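PDB 3PNN: conserved domain protein from Porphyromonas gingivalis, which is probably a cytoplasmic glycosyltransferase with a Rossmann-like alpha/beta/alpha fold, forming glycosidic linkages by transfer of a sugar. Local coordinates for residues E229-N234 with V253-R258. Residues are numbered along the deposited sequence; the frame is centred on the assembly and turned at random.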
loop_
_atom_site.group_PDB
_atom_site.type_symbol
_atom_site.label_atom_id
_atom_site.label_comp_id
_atom_site.label_asym_id
_atom_site.label_seq_id
_atom_site.Cartn_x
_atom_site.Cartn_y
_atom_site.Cartn_z
ATOM N N GLU A 229 4.544 -9.948 -13.656
ATOM C CA GLU A 229 3.939 -11.074 -14.391
ATOM C C GLU A 229 4.924 -12.241 -14.496
ATOM O O GLU A 229 4.556 -13.413 -14.356
ATOM C CB GLU A 229 3.485 -10.627 -15.780
ATOM C CG GLU A 229 3.050 -11.758 -16.707
ATOM C CD GLU A 229 1.552 -12.015 -16.678
ATOM O OE1 GLU A 229 0.878 -11.557 -15.727
ATOM O OE2 GLU A 229 1.050 -12.676 -17.615
ATOM N N GLU A 230 6.188 -11.920 -14.735
ATOM C CA GLU A 230 7.214 -12.956 -14.808
ATOM C C GLU A 230 7.294 -13.746 -13.493
ATOM O O GLU A 230 7.320 -14.974 -13.503
ATOM C CB GLU A 230 8.576 -12.343 -15.150
ATOM C CG GLU A 230 9.741 -13.304 -14.990
ATOM C CD GLU A 230 11.074 -12.582 -14.867
ATOM O OE1 GLU A 230 11.217 -11.496 -15.474
ATOM O OE2 GLU A 230 11.971 -13.098 -14.160
ATOM N N LEU A 231 7.331 -13.032 -12.371
ATOM C CA LEU A 231 7.446 -13.662 -11.060
ATOM C C LEU A 231 6.144 -14.339 -10.643
ATOM O O LEU A 231 6.153 -15.319 -9.899
ATOM C CB LEU A 231 7.884 -12.633 -10.013
ATOM C CG LEU A 231 9.335 -12.180 -10.196
ATOM C CD1 LEU A 231 9.708 -11.091 -9.205
ATOM C CD2 LEU A 231 10.259 -13.374 -10.060
ATOM N N PHE A 232 5.020 -13.815 -11.124
ATOM C CA PHE A 232 3.729 -14.462 -10.851
ATOM C C PHE A 232 3.654 -15.849 -11.477
ATOM O O PHE A 232 3.174 -16.809 -10.852
ATOM C CB PHE A 232 2.566 -13.589 -11.345
ATOM C CG PHE A 232 1.222 -13.984 -10.774
ATOM C CD1 PHE A 232 1.109 -14.396 -9.454
ATOM C CD2 PHE A 232 0.067 -13.909 -11.550
ATOM C CE1 PHE A 232 -0.140 -14.736 -8.914
ATOM C CE2 PHE A 232 -1.180 -14.253 -11.023
ATOM C CZ PHE A 232 -1.283 -14.668 -9.703
ATOM N N ILE A 233 4.102 -15.959 -12.725
ATOM C CA ILE A 233 4.192 -17.266 -13.376
ATOM C C ILE A 233 5.023 -18.221 -12.521
ATOM O O ILE A 233 4.638 -19.375 -12.313
ATOM C CB ILE A 233 4.770 -17.159 -14.816
ATOM C CG1 ILE A 233 3.719 -16.527 -15.739
ATOM C CG2 ILE A 233 5.211 -18.540 -15.347
ATOM C CD1 ILE A 233 4.284 -15.989 -17.038
ATOM N N ASN A 234 6.155 -17.737 -12.013
ATOM C CA ASN A 234 7.015 -18.576 -11.177
ATOM C C ASN A 234 6.276 -18.992 -9.921
ATOM O O ASN A 234 6.320 -20.150 -9.508
ATOM C CB ASN A 234 8.301 -17.830 -10.803
ATOM C CG ASN A 234 9.260 -17.697 -11.973
ATOM O OD1 ASN A 234 9.130 -18.399 -12.973
ATOM N ND2 ASN A 234 10.223 -16.790 -11.852
ATOM N N VAL A 253 9.550 -7.137 -4.993
ATOM C CA VAL A 253 10.529 -6.055 -4.927
ATOM C C VAL A 253 11.866 -6.597 -4.423
ATOM O O VAL A 253 12.927 -6.289 -4.965
ATOM C CB VAL A 253 10.051 -4.904 -4.024
ATOM C CG1 VAL A 253 11.202 -3.952 -3.698
ATOM C CG2 VAL A 253 8.892 -4.144 -4.697
ATOM N N ASN A 254 11.808 -7.425 -3.391
ATOM C CA ASN A 254 13.027 -8.019 -2.848
ATOM C C ASN A 254 13.779 -8.837 -3.907
ATOM O O ASN A 254 15.017 -8.781 -4.015
ATOM C CB ASN A 254 12.681 -8.868 -1.621
ATOM C CG ASN A 254 13.909 -9.315 -0.850
ATOM O OD1 ASN A 254 14.598 -8.505 -0.225
ATOM N ND2 ASN A 254 14.180 -10.612 -0.877
ATOM N N ASP A 255 13.033 -9.581 -4.715
ATOM C CA ASP A 255 13.654 -10.410 -5.734
ATOM C C ASP A 255 14.338 -9.560 -6.795
ATOM O O ASP A 255 15.438 -9.878 -7.241
ATOM C CB ASP A 255 12.619 -11.319 -6.395
ATOM C CG ASP A 255 13.263 -12.315 -7.357
ATOM O OD1 ASP A 255 13.596 -13.433 -6.916
ATOM O OD2 ASP A 255 13.454 -11.974 -8.546
ATOM N N LEU A 256 13.678 -8.477 -7.205
ATOM C CA LEU A 256 14.214 -7.610 -8.250
ATOM C C LEU A 256 15.465 -6.857 -7.811
ATOM O O LEU A 256 16.415 -6.684 -8.587
ATOM C CB LEU A 256 13.142 -6.614 -8.698
ATOM C CG LEU A 256 11.937 -7.218 -9.419
ATOM C CD1 LEU A 256 10.956 -6.092 -9.774
ATOM C CD2 LEU A 256 12.391 -7.958 -10.672
ATOM N N ILE A 257 15.471 -6.375 -6.574
ATOM C CA ILE A 257 16.675 -5.706 -6.088
ATOM C C ILE A 257 17.816 -6.684 -5.869
ATOM O O ILE A 257 18.971 -6.362 -6.135
ATOM C CB ILE A 257 16.436 -4.837 -4.817
ATOM C CG1 ILE A 257 15.936 -5.666 -3.646
ATOM C CG2 ILE A 257 15.416 -3.766 -5.090
ATOM C CD1 ILE A 257 15.176 -4.784 -2.618
ATOM N N ARG A 258 17.515 -7.890 -5.410
ATOM C CA ARG A 258 18.580 -8.877 -5.248
ATOM C C ARG A 258 19.237 -9.283 -6.576
ATOM O O ARG A 258 20.441 -9.524 -6.624
ATOM C CB ARG A 258 18.075 -10.108 -4.498
ATOM C CG ARG A 258 17.726 -9.814 -3.044
ATOM C CD ARG A 258 17.373 -11.087 -2.298
ATOM N NE ARG A 258 18.418 -12.100 -2.423
ATOM C CZ ARG A 258 19.429 -12.246 -1.569
ATOM N NH1 ARG A 258 19.538 -11.442 -0.515
ATOM N NH2 ARG A 258 20.334 -13.197 -1.767
#
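Leu-231 reaches from helix 223-239 to Asp-255 and Leu-256 on helix 249-259, a light helix-helix contact in the alpha/beta/alpha, Rossmann-like fold of this glycosyltransferase. The apolar part is a meeting of branch ends: Leu-231 CD1 lies 4.4 Å from Leu-256 CD2, a loose van der Waals approach. Leu-231 is modelled in two conformers, and its methyl contacts, described for one of them, are less certain in detail. Leu-256 also packs against Tyr-227 and Tyr-224, about one and two turns before Leu-231. The CB of Val-253 points away from 229-234, and its side chain touches Trp-218, Phe-220 and Val-264 as well as Tyr-224, so helix 249-259 packs on helix 223-239 and also on strands 217-220 and 263-268.

The mixed polar-apolar part sets both methyls of Leu-231 against Asp-255. With CG anti to the backbone N (chi1 -173°), the Asp-255 carboxylate lies beside these methyls, Asp-255 OD2 being 3.8 Å from Leu-231 CD2. No hydrogen bond or salt bridge links the two segments.

Among the charged groups, Glu-230 OE2 and Asp-255 OD2 are 5.9 Å apart, a like-charge proximity probably eased by the salt bridge from Glu-230 OE1 to Arg-261. The nearest CA atoms, those of Leu-231 and Asp-255, are 8.8 Å apart, and Leu-231 CD1 rests 4.1 Å from Asp-255 CB.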